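Endoglucanase A (Clostridium longisporum, PDB 6Q1I) hydrolyses internal beta-1,4-glucosidic linkages in cellulose derivatives, lichenan and barley beta-glucan, and also cleaves xylan, through its family 5 catalytic domain. Local coordinates at residues A[126-131]-A[182-187]; A[176-181]-A[207-212]. All coordinates share one frame; numbering follows the deposited sequence.

Overall arrangement
The catalytic domain is a TIM barrel, eight parallel strands closed in the order 1-2-3-4-5-6-7-8 with helices outside, and both contacts are made by helix 175-194, which follows strand 153-156. Contact 1 joins this helix to the N-terminal end of the preceding barrel helix, 128-145; contact 2 joins its first turns to the end of the next strand, 204-208. Along the chain the segments alternate: 126-131, 176-181, 182-187, 207-212. The centres lie about 11 Å apart, and Asn-185 ND2 probably hydrogen-bonds to Pro-207 O, tying the two together. Contact 2 is the nearer to the catalytic centre, whose proton donor and nucleophile positions, assigned by similarity, are Gln-160 and Gln-284, both changed from the natural residue here.

Contact 1 of 2, residues A[126-131]-A[182-187]; sequences AKESSV and NKYNAA
Tyr-184 has CG anti to its carbonyl carbon (chi1 -70°), which sends the phenol out from helix 175-194, while Val-131 has CG1 anti to its backbone N (chi1 174°), over the ring. This is a helix-helix contact on the outer layer of the TIM barrel, between the N-terminal end of helix 128-145 and the middle of helix 175-194. Val-131 CG1 makes a CH-pi contact over one face of the phenol, 3.8 Å from the centroid of the Tyr-184 ring and offset toward the rim at the hydroxyl end. Val-131 CB touches Tyr-184 OH at 3.3 Å, so the branched carbon meets the phenol tip. That hydroxyl gains no hydrogen bond from segment 126-131; it is hydrogen-bonded to Ile-122 O in the preceding loop. Glu-128, CG anti to its backbone N and the chain extended, lies obliquely to the ring, with Glu-128 CG 4.0 Å from Tyr-184 CE1 and the carboxylate plane turned 81° from the ring. The Glu-128 and Lys-183 side chains cross at about a right angle. Glu-128 OE1 stays 4.8 Å from Lys-183 NZ, too far for a salt bridge, so any attraction is probably long-range; the ammonium pairs with Asp-179. On Lys-183 the carboxylate meets the aliphatic chain: Glu-128 OE2 rests 3.5 Å from Lys-183 CD.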
ATOM      1  N   ALA A 126     -14.830  21.429   4.853  1.00 14.82           N
ATOM      2  CA  ALA A 126     -14.225  22.753   4.745  1.00 15.28           C
ATOM      3  C   ALA A 126     -13.006  22.769   3.829  1.00 14.98           C
ATOM      4  O   ALA A 126     -12.680  23.818   3.261  1.00 17.02           O
ATOM      5  CB  ALA A 126     -13.819  23.258   6.128  1.00 17.03           C
ATOM      6  N   LYS A 127     -12.306  21.642   3.684  1.00 13.86           N
ATOM      7  CA  LYS A 127     -11.112  21.595   2.852  1.00 13.27           C
ATOM      8  C   LYS A 127     -11.365  21.018   1.470  1.00 12.72           C
ATOM      9  O   LYS A 127     -10.483  21.100   0.614  1.00 12.93           O
ATOM     10  CB  LYS A 127     -10.018  20.790   3.552  1.00 14.62           C
ATOM     11  CG  LYS A 127      -9.420  21.499   4.750  1.00 17.53           C
ATOM     12  CD  LYS A 127      -8.552  22.655   4.326  1.00 22.58           C
ATOM     13  CE  LYS A 127      -7.900  23.318   5.523  1.00 26.32           C
ATOM     14  NZ  LYS A 127      -6.946  24.369   5.087  1.00 29.79           N
ATOM     15  N   GLU A 128     -12.553  20.473   1.226  1.00 13.03           N
ATOM     16  CA  GLU A 128     -12.821  19.782  -0.030  1.00 13.73           C
ATOM     17  C   GLU A 128     -12.537  20.659  -1.250  1.00 12.84           C
ATOM     18  O   GLU A 128     -12.000  20.176  -2.254  1.00 13.78           O
ATOM     19  CB  GLU A 128     -14.273  19.310  -0.025  1.00 17.32           C
ATOM     20  CG  GLU A 128     -14.584  18.247  -1.005  1.00 20.28           C
ATOM     21  CD  GLU A 128     -15.989  17.658  -0.855  1.00 20.31           C
ATOM     22  OE1 GLU A 128     -16.739  17.933   0.128  1.00 21.64           O
ATOM     23  OE2 GLU A 128     -16.341  16.883  -1.759  1.00 22.96           O
ATOM     24  N   SER A 129     -12.902  21.943  -1.202  1.00 12.39           N
ATOM     25  CA  SER A 129     -12.755  22.779  -2.390  1.00 12.68           C
ATOM     26  C   SER A 129     -11.297  23.075  -2.719  1.00 13.32           C
ATOM     27  O   SER A 129     -10.984  23.396  -3.870  1.00 14.98           O
ATOM     28  CB  SER A 129     -13.526  24.091  -2.224  1.00 13.51           C
ATOM     29  OG  SER A 129     -12.923  24.895  -1.230  1.00 14.39           O
ATOM     30  N   SER A 130     -10.403  22.999  -1.737  1.00 13.84           N
ATOM     31  CA  SER A 130      -8.989  23.222  -2.000  1.00 16.58           C
ATOM     32  C   SER A 130      -8.244  21.933  -2.314  1.00 14.66           C
ATOM     33  O   SER A 130      -7.261  21.960  -3.056  1.00 18.95           O
ATOM     34  CB  SER A 130      -8.337  23.937  -0.815  1.00 22.60           C
ATOM     35  OG  SER A 130      -8.516  23.235   0.388  1.00 26.70           O
ATOM     36  N   VAL A 131      -8.712  20.802  -1.801  1.00 12.56           N
ATOM     37  CA  VAL A 131      -8.047  19.529  -2.041  1.00 11.51           C
ATOM     38  C   VAL A 131      -8.402  18.973  -3.410  1.00 11.30           C
ATOM     39  O   VAL A 131      -7.530  18.490  -4.136  1.00 12.51           O
ATOM     40  CB  VAL A 131      -8.428  18.527  -0.936  1.00 12.29           C
ATOM     41  CG1 VAL A 131      -7.859  17.143  -1.256  1.00 13.47           C
ATOM     42  CG2 VAL A 131      -7.953  19.025   0.419  1.00 14.87           C
ATOM     43  N   ASN A 182     -14.431   9.034   0.561  1.00  9.56           N
ATOM     44  CA  ASN A 182     -15.078   8.447  -0.609  1.00  8.18           C
ATOM     45  C   ASN A 182     -15.106   9.427  -1.779  1.00  9.35           C
ATOM     46  O   ASN A 182     -14.899   9.035  -2.930  1.00 10.01           O
ATOM     47  CB  ASN A 182     -16.512   8.019  -0.281  1.00  9.31           C
ATOM     48  CG  ASN A 182     -16.581   6.735   0.515  1.00 10.76           C
ATOM     49  OD1 ASN A 182     -15.855   5.776   0.247  1.00 10.67           O
ATOM     50  ND2 ASN A 182     -17.495   6.696   1.472  1.00 11.50           N
ATOM     51  N   LYS A 183     -15.364  10.708  -1.498  0.58  8.94           N
ATOM     52  CA  LYS A 183     -15.419  11.711  -2.559  0.58  8.63           C
ATOM     53  C   LYS A 183     -14.047  11.958  -3.180  0.58  8.80           C
ATOM     54  O   LYS A 183     -13.940  12.155  -4.393  0.58 10.43           O
ATOM     55  CB  LYS A 183     -16.030  13.003  -2.014  0.58  9.91           C
ATOM     56  CG  LYS A 183     -17.516  12.838  -1.664  0.58 11.87           C
ATOM     57  CD  LYS A 183     -18.156  14.041  -0.965  0.58 12.64           C
ATOM     58  CE  LYS A 183     -19.677  13.895  -0.958  0.58 16.70           C
ATOM     59  NZ  LYS A 183     -20.359  14.785   0.037  0.58 18.55           N
ATOM     60  N   TYR A 184     -12.987  11.962  -2.369  1.00  8.42           N
ATOM     61  CA  TYR A 184     -11.643  12.113  -2.917  1.00  8.53           C
ATOM     62  C   TYR A 184     -11.269  10.905  -3.773  1.00  8.22           C
ATOM     63  O   TYR A 184     -10.666  11.058  -4.842  1.00  9.01           O
ATOM     64  CB  TYR A 184     -10.627  12.299  -1.791  1.00  8.68           C
ATOM     65  CG  TYR A 184     -10.672  13.614  -1.031  1.00  8.40           C
ATOM     66  CD1 TYR A 184     -11.339  14.727  -1.528  1.00 10.13           C
ATOM     67  CD2 TYR A 184     -10.012  13.741   0.186  1.00  8.89           C
ATOM     68  CE1 TYR A 184     -11.357  15.920  -0.829  1.00  9.85           C
ATOM     69  CE2 TYR A 184     -10.021  14.935   0.888  1.00  9.58           C
ATOM     70  CZ  TYR A 184     -10.703  16.019   0.381  1.00  9.37           C
ATOM     71  OH  TYR A 184     -10.750  17.212   1.062  1.00 10.69           O
ATOM     72  N   ASN A 185     -11.578   9.693  -3.296  1.00  8.15           N
ATOM     73  CA  ASN A 185     -11.316   8.499  -4.094  1.00  8.21           C
ATOM     74  C   ASN A 185     -12.043   8.571  -5.434  1.00  8.10           C
ATOM     75  O   ASN A 185     -11.472   8.240  -6.479  1.00  8.84           O
ATOM     76  CB  ASN A 185     -11.764   7.235  -3.347  1.00  8.01           C
ATOM     77  CG  ASN A 185     -10.816   6.809  -2.243  1.00  8.63           C
ATOM     78  OD1 ASN A 185      -9.622   7.130  -2.245  1.00  8.73           O
ATOM     79  ND2 ASN A 185     -11.343   6.030  -1.307  1.00  9.14           N
ATOM     80  N   ALA A 186     -13.321   8.980  -5.414  1.00  9.00           N
ATOM     81  CA  ALA A 186     -14.102   9.051  -6.648  1.00  9.75           C
ATOM     82  C   ALA A 186     -13.540  10.107  -7.591  1.00  9.05           C
ATOM     83  O   ALA A 186     -13.527   9.913  -8.813  1.00  9.63           O
ATOM     84  CB  ALA A 186     -15.570   9.344  -6.326  1.00 10.35           C
ATOM     85  N   ALA A 187     -13.075  11.233  -7.038  1.00  9.68           N
ATOM     86  CA  ALA A 187     -12.505  12.293  -7.863  1.00 10.36           C
ATOM     87  C   ALA A 187     -11.206  11.843  -8.507  1.00  9.01           C
ATOM     88  O   ALA A 187     -10.964  12.119  -9.686  1.00  9.76           O
ATOM     89  CB  ALA A 187     -12.267  13.549  -7.024  1.00 11.32           C
TER

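Contact 2 of 2, residues A[176-181]-A[207-212]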
ATOM      1  N   GLU A 176     -18.624  12.661   8.398  1.00 10.79           N
ATOM      2  CA  GLU A 176     -18.148  13.660   7.448  1.00 10.72           C
ATOM      3  C   GLU A 176     -16.860  13.211   6.774  1.00 10.23           C
ATOM      4  O   GLU A 176     -16.744  13.246   5.542  1.00 10.06           O
ATOM      5  CB  GLU A 176     -17.918  14.991   8.168  1.00 12.21           C
ATOM      6  CG  GLU A 176     -17.038  15.976   7.395  1.00 13.45           C
ATOM      7  CD  GLU A 176     -16.818  17.283   8.125  1.00 17.00           C
ATOM      8  OE1 GLU A 176     -17.192  17.389   9.314  1.00 23.06           O
ATOM      9  OE2 GLU A 176     -16.258  18.209   7.508  1.00 15.44           O
ATOM     10  N   SER A 177     -15.868  12.798   7.566  1.00  9.50           N
ATOM     11  CA  SER A 177     -14.563  12.518   6.978  1.00  8.56           C
ATOM     12  C   SER A 177     -14.568  11.212   6.183  1.00  8.41           C
ATOM     13  O   SER A 177     -13.860  11.110   5.175  1.00  9.37           O
ATOM     14  CB  SER A 177     -13.465  12.552   8.044  1.00  9.32           C
ATOM     15  OG  SER A 177     -13.699  11.653   9.107  1.00 10.21           O
ATOM     16  N   ARG A 178     -15.364  10.218   6.595  1.00  8.86           N
ATOM     17  CA  ARG A 178     -15.505   9.014   5.774  1.00  8.46           C
ATOM     18  C   ARG A 178     -16.198   9.330   4.449  1.00  8.28           C
ATOM     19  O   ARG A 178     -15.815   8.798   3.400  1.00  9.20           O
ATOM     20  CB  ARG A 178     -16.204   7.895   6.550  1.00  8.82           C
ATOM     21  CG  ARG A 178     -15.404   7.403   7.756  1.00  8.83           C
ATOM     22  CD  ARG A 178     -16.016   6.172   8.443  1.00  8.75           C
ATOM     23  NE  ARG A 178     -17.348   6.412   8.990  1.00 10.39           N
ATOM     24  CZ  ARG A 178     -17.606   6.860  10.218  1.00 11.26           C
ATOM     25  NH1 ARG A 178     -16.637   7.108  11.086  1.00 11.27           N
ATOM     26  NH2 ARG A 178     -18.865   7.048  10.597  1.00 12.72           N
ATOM     27  N   ASP A 179     -17.191  10.217   4.473  1.00  9.16           N
ATOM     28  CA  ASP A 179     -17.817  10.689   3.240  1.00  9.37           C
ATOM     29  C   ASP A 179     -16.793  11.379   2.342  1.00  9.60           C
ATOM     30  O   ASP A 179     -16.697  11.078   1.146  1.00 10.12           O
ATOM     31  CB  ASP A 179     -18.962  11.636   3.613  1.00 10.65           C
ATOM     32  CG  ASP A 179     -19.749  12.133   2.417  1.00 12.91           C
ATOM     33  OD1 ASP A 179     -19.906  11.389   1.431  1.00 14.84           O
ATOM     34  OD2 ASP A 179     -20.236  13.283   2.488  1.00 14.83           O
ATOM     35  N   VAL A 180     -15.988  12.285   2.906  1.00  9.48           N
ATOM     36  CA  VAL A 180     -15.036  13.023   2.077  1.00  9.53           C
ATOM     37  C   VAL A 180     -13.958  12.100   1.509  1.00  8.93           C
ATOM     38  O   VAL A 180     -13.537  12.272   0.361  1.00  9.40           O
ATOM     39  CB  VAL A 180     -14.460  14.240   2.817  1.00 10.07           C
ATOM     40  CG1 VAL A 180     -13.382  14.929   1.981  1.00 10.77           C
ATOM     41  CG2 VAL A 180     -15.579  15.234   3.155  1.00 11.30           C
ATOM     42  N   VAL A 181     -13.510  11.096   2.271  1.00  8.71           N
ATOM     43  CA  VAL A 181     -12.565  10.130   1.708  1.00  8.07           C
ATOM     44  C   VAL A 181     -13.163   9.458   0.475  1.00  7.83           C
ATOM     45  O   VAL A 181     -12.496   9.304  -0.549  1.00  9.09           O
ATOM     46  CB  VAL A 181     -12.112   9.107   2.766  1.00  8.66           C
ATOM     47  CG1 VAL A 181     -11.381   7.937   2.093  1.00  8.96           C
ATOM     48  CG2 VAL A 181     -11.216   9.773   3.785  1.00  9.08           C
ATOM     49  N   PRO A 207      -8.741   3.260  -0.784  1.00  6.99           N
ATOM     50  CA  PRO A 207      -8.846   2.815   0.607  1.00  6.46           C
ATOM     51  C   PRO A 207     -10.114   3.262   1.316  1.00  7.14           C
ATOM     52  O   PRO A 207     -10.783   4.230   0.938  1.00  7.52           O
ATOM     53  CB  PRO A 207      -7.643   3.500   1.270  1.00  7.50           C
ATOM     54  CG  PRO A 207      -7.524   4.790   0.510  1.00  7.49           C
ATOM     55  CD  PRO A 207      -7.863   4.439  -0.913  1.00  6.58           C
ATOM     56  N   THR A 208     -10.420   2.527   2.381  1.00  7.10           N
ATOM     57  CA  THR A 208     -11.276   3.031   3.433  1.00  7.06           C
ATOM     58  C   THR A 208     -10.573   4.185   4.156  1.00  6.96           C
ATOM     59  O   THR A 208      -9.383   4.451   3.952  1.00  7.08           O
ATOM     60  CB  THR A 208     -11.523   1.926   4.453  1.00  7.83           C
ATOM     61  OG1 THR A 208     -10.249   1.500   4.932  1.00  8.24           O
ATOM     62  CG2 THR A 208     -12.259   0.744   3.847  1.00  8.35           C
ATOM     63  N   TYR A 209     -11.311   4.870   5.024  1.00  7.38           N
ATOM     64  CA  TYR A 209     -10.698   5.855   5.907  1.00  8.00           C
ATOM     65  C   TYR A 209      -9.556   5.200   6.678  1.00  6.95           C
ATOM     66  O   TYR A 209      -9.726   4.139   7.295  1.00  7.35           O
ATOM     67  CB  TYR A 209     -11.759   6.411   6.866  1.00  7.88           C
ATOM     68  CG  TYR A 209     -11.254   7.415   7.886  1.00  7.39           C
ATOM     69  CD1 TYR A 209     -11.456   8.785   7.719  1.00  7.71           C
ATOM     70  CD2 TYR A 209     -10.607   6.992   9.037  1.00  8.19           C
ATOM     71  CE1 TYR A 209     -11.002   9.700   8.663  1.00  8.38           C
ATOM     72  CE2 TYR A 209     -10.147   7.897   9.980  1.00  8.33           C
ATOM     73  CZ  TYR A 209     -10.353   9.248   9.791  1.00  8.14           C
ATOM     74  OH  TYR A 209      -9.904  10.160  10.728  1.00  8.98           O
ATOM     75  N   ALA A 210      -8.382   5.831   6.620  1.00  7.17           N
ATOM     76  CA  ALA A 210      -7.153   5.369   7.264  1.00  7.00           C
ATOM     77  C   ALA A 210      -6.692   4.003   6.761  1.00  6.55           C
ATOM     78  O   ALA A 210      -5.796   3.399   7.354  1.00  7.60           O
ATOM     79  CB  ALA A 210      -7.261   5.356   8.793  1.00  7.96           C
ATOM     80  N   ALA A 211      -7.260   3.518   5.659  1.00  6.74           N
ATOM     81  CA  ALA A 211      -7.081   2.136   5.215  1.00  6.61           C
ATOM     82  C   ALA A 211      -7.430   1.137   6.314  1.00  6.92           C
ATOM     83  O   ALA A 211      -6.951   0.001   6.319  1.00  7.75           O
ATOM     84  CB  ALA A 211      -5.694   1.871   4.640  1.00  6.65           C
ATOM     85  N   SER A 212      -8.307   1.536   7.227  1.00  6.38           N
ATOM     86  CA  SER A 212      -8.693   0.652   8.313  1.00  7.36           C
ATOM     87  C   SER A 212      -9.693  -0.400   7.845  1.00  8.30           C
ATOM     88  O   SER A 212     -10.650  -0.098   7.123  1.00  8.39           O
ATOM     89  CB  SER A 212      -9.329   1.464   9.439  1.00  8.48           C
ATOM     90  OG  SER A 212      -9.896   0.594  10.401  1.00  9.75           O
TER
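Ser-177 opens the contact from the first turns of helix 175-194, which pack here against the C-terminal end of barrel strand 204-208 and the turns beyond it, within the beta/alpha barrel of the family 5 domain. With chi1 at 57°, Ser-177 OG sits between the backbone N and the carbonyl carbon and reaches the Tyr-209 ring, 3.4 Å from Tyr-209 CE1; its hydrogen bond is with Thr-174 OG1. Arg-178 follows, its aliphatic part crossing Tyr-209 at about a right angle, with Arg-178 CG 3.9 Å from Tyr-209 CB. A bend at chi3 turns the guanidinium 75° from the ring plane, and Arg-178 NE forms a salt bridge with Asp-220. One helical turn past Ser-177, Val-181 points its two methyls at different targets: CG2 packs on Tyr-209 CD1 at 4.1 Å, and CG1 approaches the backbone of Pro-207. The ring thus meets three residues of the helix, while Tyr-209 OH is hydrogen-bonded to Tyr-168 O and Leu-163 N. Beyond Pro-207 the chain turns a corner through overlapping type II and type I' turns, across which Thr-208 OG1 donates to Ser-212 O at 2.7 Å.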